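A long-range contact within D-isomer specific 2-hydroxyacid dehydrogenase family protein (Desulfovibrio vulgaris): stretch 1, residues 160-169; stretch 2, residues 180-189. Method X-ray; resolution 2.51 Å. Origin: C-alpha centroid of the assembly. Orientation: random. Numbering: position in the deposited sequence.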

# COMPACT_ATOMS: atom_id res chain seq x y z
N GLY A 160 14.34 0.35 -8.79
CA GLY A 160 13.59 0.79 -9.96
C GLY A 160 12.90 -0.33 -10.71
O GLY A 160 11.74 -0.23 -11.02
N ARG A 161 13.61 -1.41 -10.98
CA ARG A 161 13.03 -2.55 -11.69
C ARG A 161 11.93 -3.22 -10.89
O ARG A 161 10.93 -3.65 -11.47
CB ARG A 161 14.09 -3.60 -12.00
CG ARG A 161 15.06 -3.16 -13.07
CD ARG A 161 16.29 -4.03 -13.03
NE ARG A 161 17.37 -3.51 -13.86
CZ ARG A 161 18.56 -4.09 -13.98
NH1 ARG A 161 18.83 -5.22 -13.31
NH2 ARG A 161 19.49 -3.55 -14.76
N ARG A 162 12.13 -3.31 -9.57
CA ARG A 162 11.12 -3.84 -8.65
C ARG A 162 9.88 -2.96 -8.67
O ARG A 162 8.76 -3.44 -8.79
CB ARG A 162 11.68 -3.94 -7.23
CG ARG A 162 10.91 -4.80 -6.27
CD ARG A 162 11.12 -6.25 -6.62
NE ARG A 162 9.89 -6.80 -7.12
CZ ARG A 162 9.81 -7.93 -7.81
NH1 ARG A 162 8.62 -8.33 -8.25
NH2 ARG A 162 10.88 -8.69 -8.06
N VAL A 163 10.09 -1.64 -8.59
CA VAL A 163 8.97 -0.72 -8.68
C VAL A 163 8.20 -0.94 -9.98
O VAL A 163 6.97 -0.92 -9.99
CB VAL A 163 9.43 0.74 -8.52
CG1 VAL A 163 8.33 1.71 -8.94
CG2 VAL A 163 9.84 1.01 -7.09
N GLY A 164 8.92 -1.16 -11.08
CA GLY A 164 8.29 -1.38 -12.37
C GLY A 164 7.46 -2.66 -12.42
O GLY A 164 6.35 -2.66 -12.95
N ARG A 165 7.97 -3.75 -11.87
CA ARG A 165 7.20 -5.00 -11.85
C ARG A 165 5.88 -4.81 -11.05
O ARG A 165 4.81 -5.25 -11.48
CB ARG A 165 8.03 -6.20 -11.36
N ILE A 166 5.97 -4.13 -9.92
CA ILE A 166 4.79 -3.92 -9.08
C ILE A 166 3.79 -3.05 -9.83
O ILE A 166 2.60 -3.40 -9.93
CB ILE A 166 5.17 -3.29 -7.72
CG1 ILE A 166 6.00 -4.30 -6.91
CG2 ILE A 166 3.92 -2.91 -6.95
CD1 ILE A 166 6.79 -3.68 -5.77
N ALA A 167 4.28 -1.94 -10.39
CA ALA A 167 3.45 -1.03 -11.19
C ALA A 167 2.68 -1.76 -12.29
O ALA A 167 1.47 -1.57 -12.47
CB ALA A 167 4.30 0.07 -11.81
N ASN A 168 3.40 -2.58 -13.04
CA ASN A 168 2.77 -3.39 -14.07
C ASN A 168 1.61 -4.22 -13.52
O ASN A 168 0.52 -4.20 -14.07
CB ASN A 168 3.77 -4.30 -14.75
CG ASN A 168 3.09 -5.27 -15.72
OD1 ASN A 168 2.69 -4.89 -16.82
ND2 ASN A 168 2.94 -6.53 -15.30
N ALA A 169 1.85 -4.90 -12.40
CA ALA A 169 0.83 -5.76 -11.80
C ALA A 169 -0.38 -4.97 -11.30
O ALA A 169 -1.48 -5.49 -11.30
CB ALA A 169 1.43 -6.56 -10.68
N ARG A 180 22.22 4.02 -17.10
CA ARG A 180 23.27 3.03 -16.81
C ARG A 180 23.05 1.66 -17.47
O ARG A 180 23.98 0.85 -17.51
CB ARG A 180 23.42 2.85 -15.29
N SER A 181 21.84 1.38 -17.98
CA SER A 181 21.49 0.05 -18.49
C SER A 181 20.33 0.04 -19.50
O SER A 181 19.27 0.62 -19.26
CB SER A 181 21.12 -0.86 -17.30
OG SER A 181 19.95 -0.38 -16.62
N ARG A 182 20.53 -0.67 -20.61
CA ARG A 182 19.44 -1.03 -21.54
C ARG A 182 18.88 -2.40 -21.12
O ARG A 182 19.08 -3.40 -21.81
CB ARG A 182 19.95 -1.04 -22.99
N PHE A 183 18.20 -2.45 -19.97
CA PHE A 183 17.59 -3.67 -19.44
C PHE A 183 16.14 -3.71 -19.89
O PHE A 183 15.38 -2.79 -19.58
CB PHE A 183 17.64 -3.71 -17.89
CG PHE A 183 16.91 -4.89 -17.30
CD1 PHE A 183 17.50 -6.16 -17.30
CD2 PHE A 183 15.63 -4.75 -16.76
CE1 PHE A 183 16.81 -7.26 -16.79
CE2 PHE A 183 14.96 -5.84 -16.23
CZ PHE A 183 15.54 -7.10 -16.25
N ASP A 184 15.76 -4.78 -20.58
CA ASP A 184 14.37 -4.97 -21.03
C ASP A 184 13.67 -6.00 -20.13
O ASP A 184 14.05 -7.17 -20.13
CB ASP A 184 14.35 -5.44 -22.49
CG ASP A 184 12.93 -5.57 -23.05
OD1 ASP A 184 12.11 -4.65 -22.84
OD2 ASP A 184 12.65 -6.60 -23.71
N PRO A 185 12.65 -5.56 -19.36
CA PRO A 185 11.91 -6.50 -18.52
C PRO A 185 10.90 -7.32 -19.31
O PRO A 185 10.61 -7.02 -20.47
CB PRO A 185 11.20 -5.60 -17.53
CG PRO A 185 11.00 -4.34 -18.26
CD PRO A 185 12.13 -4.20 -19.22
N ASP A 186 10.36 -8.35 -18.66
CA ASP A 186 9.44 -9.29 -19.32
C ASP A 186 7.99 -8.94 -19.00
O ASP A 186 7.24 -9.77 -18.46
CB ASP A 186 9.78 -10.74 -18.92
N TYR A 187 7.60 -7.69 -19.30
CA TYR A 187 6.20 -7.25 -19.16
C TYR A 187 5.94 -6.06 -20.07
O TYR A 187 6.84 -5.29 -20.40
CB TYR A 187 5.82 -6.93 -17.70
CG TYR A 187 6.63 -5.80 -17.07
CD1 TYR A 187 6.37 -4.47 -17.37
CD2 TYR A 187 7.66 -6.08 -16.15
CE1 TYR A 187 7.11 -3.45 -16.81
CE2 TYR A 187 8.40 -5.06 -15.58
CZ TYR A 187 8.11 -3.75 -15.92
OH TYR A 187 8.83 -2.75 -15.37
N ARG A 188 4.68 -5.90 -20.47
CA ARG A 188 4.26 -4.79 -21.29
C ARG A 188 2.95 -4.23 -20.73
O ARG A 188 2.22 -4.97 -20.08
CB ARG A 188 4.09 -5.27 -22.73
CG ARG A 188 5.39 -5.72 -23.39
CD ARG A 188 6.41 -4.58 -23.51
NE ARG A 188 7.60 -4.99 -24.25
CZ ARG A 188 8.76 -5.41 -23.72
NH1 ARG A 188 8.95 -5.52 -22.40
NH2 ARG A 188 9.74 -5.75 -24.57
N PRO A 189 2.64 -2.95 -20.94
CA PRO A 189 3.45 -1.98 -21.71
C PRO A 189 4.66 -1.46 -20.93
O PRO A 189 4.54 -1.10 -19.76
CB PRO A 189 2.47 -0.82 -21.96
CG PRO A 189 1.12 -1.39 -21.65
CD PRO A 189 1.37 -2.34 -20.52
O HOH W 1 10.99 -3.64 -14.22

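Stretch 1 is helical throughout, and the helix begins earlier in the chain. Its backbone follows the i to i+4 pattern, as in R165 N to R161 O at 3.0 Å and N168 N to G164 O at 3.0 Å. Stretch 2 has no regular helix or strand. It runs alongside the helix in an extended path, and the peptide bond before P189 is cis. The backbones stay well apart: the CA atoms of N168 and Y187 are 7.3 Å from each other, and those of R161 and P185 are 8.0 Å. Side chains therefore bridge most of the gap. The contact is small, burying 354 Å² over both sides. No clear direct hydrogen bond crosses it.

Y187 gives up the most surface. Its CB points toward the helix, and chi1 is p. The ring lies against N168, whose CB sits over one face, 4.0 Å from the ring centroid, in a CH-pi contact. N168 has chi1 t. Its OD1 is modelled 3.3 Å from R188 O, but the amide is probably turned over, so a hydrogen bond here is left open.

The far end of the Y187 ring reaches G164. Y187 OH is 3.3 Å from G164 C. Glycine suits this place because a CB would point toward stretch 2 and lie only 2.4 Å from Y187 OH, a clash. G164 O is 3.5 Å from Y187 OH, but the angle is too poor for a hydrogen bond. Instead, water 1 links the hydroxyl to the helix. It donates to R161 O at 2.8 Å and is hydrogen-bonded to Y187 OH at 2.6 Å.

The second cluster is built on R161. Its CB points sideways, but the long side chain, m at chi1 and t at chi2 and chi3, brings its end to stretch 2. The guanidinium lies flat on the F183 ring, with planes at 22° and centres 4.1 Å apart. R161 CZ is 4.1 Å from the F183 ring centroid, a cation-pi contact. R161 CD adds a CH-pi contact, 4.2 Å from the same centroid. A flat charged group and an aromatic ring suit such a stack. S181 OG lies at the guanidinium edge, 3.7 Å from R161 NH2.

R188 points its CB away from the helix and braces its own stretch. Its NH2 forms a salt bridge with D184 OD1 at 3.1 Å. Its NH1 donates to P185 O at 3.0 Å and to Y187 O at 2.9 Å.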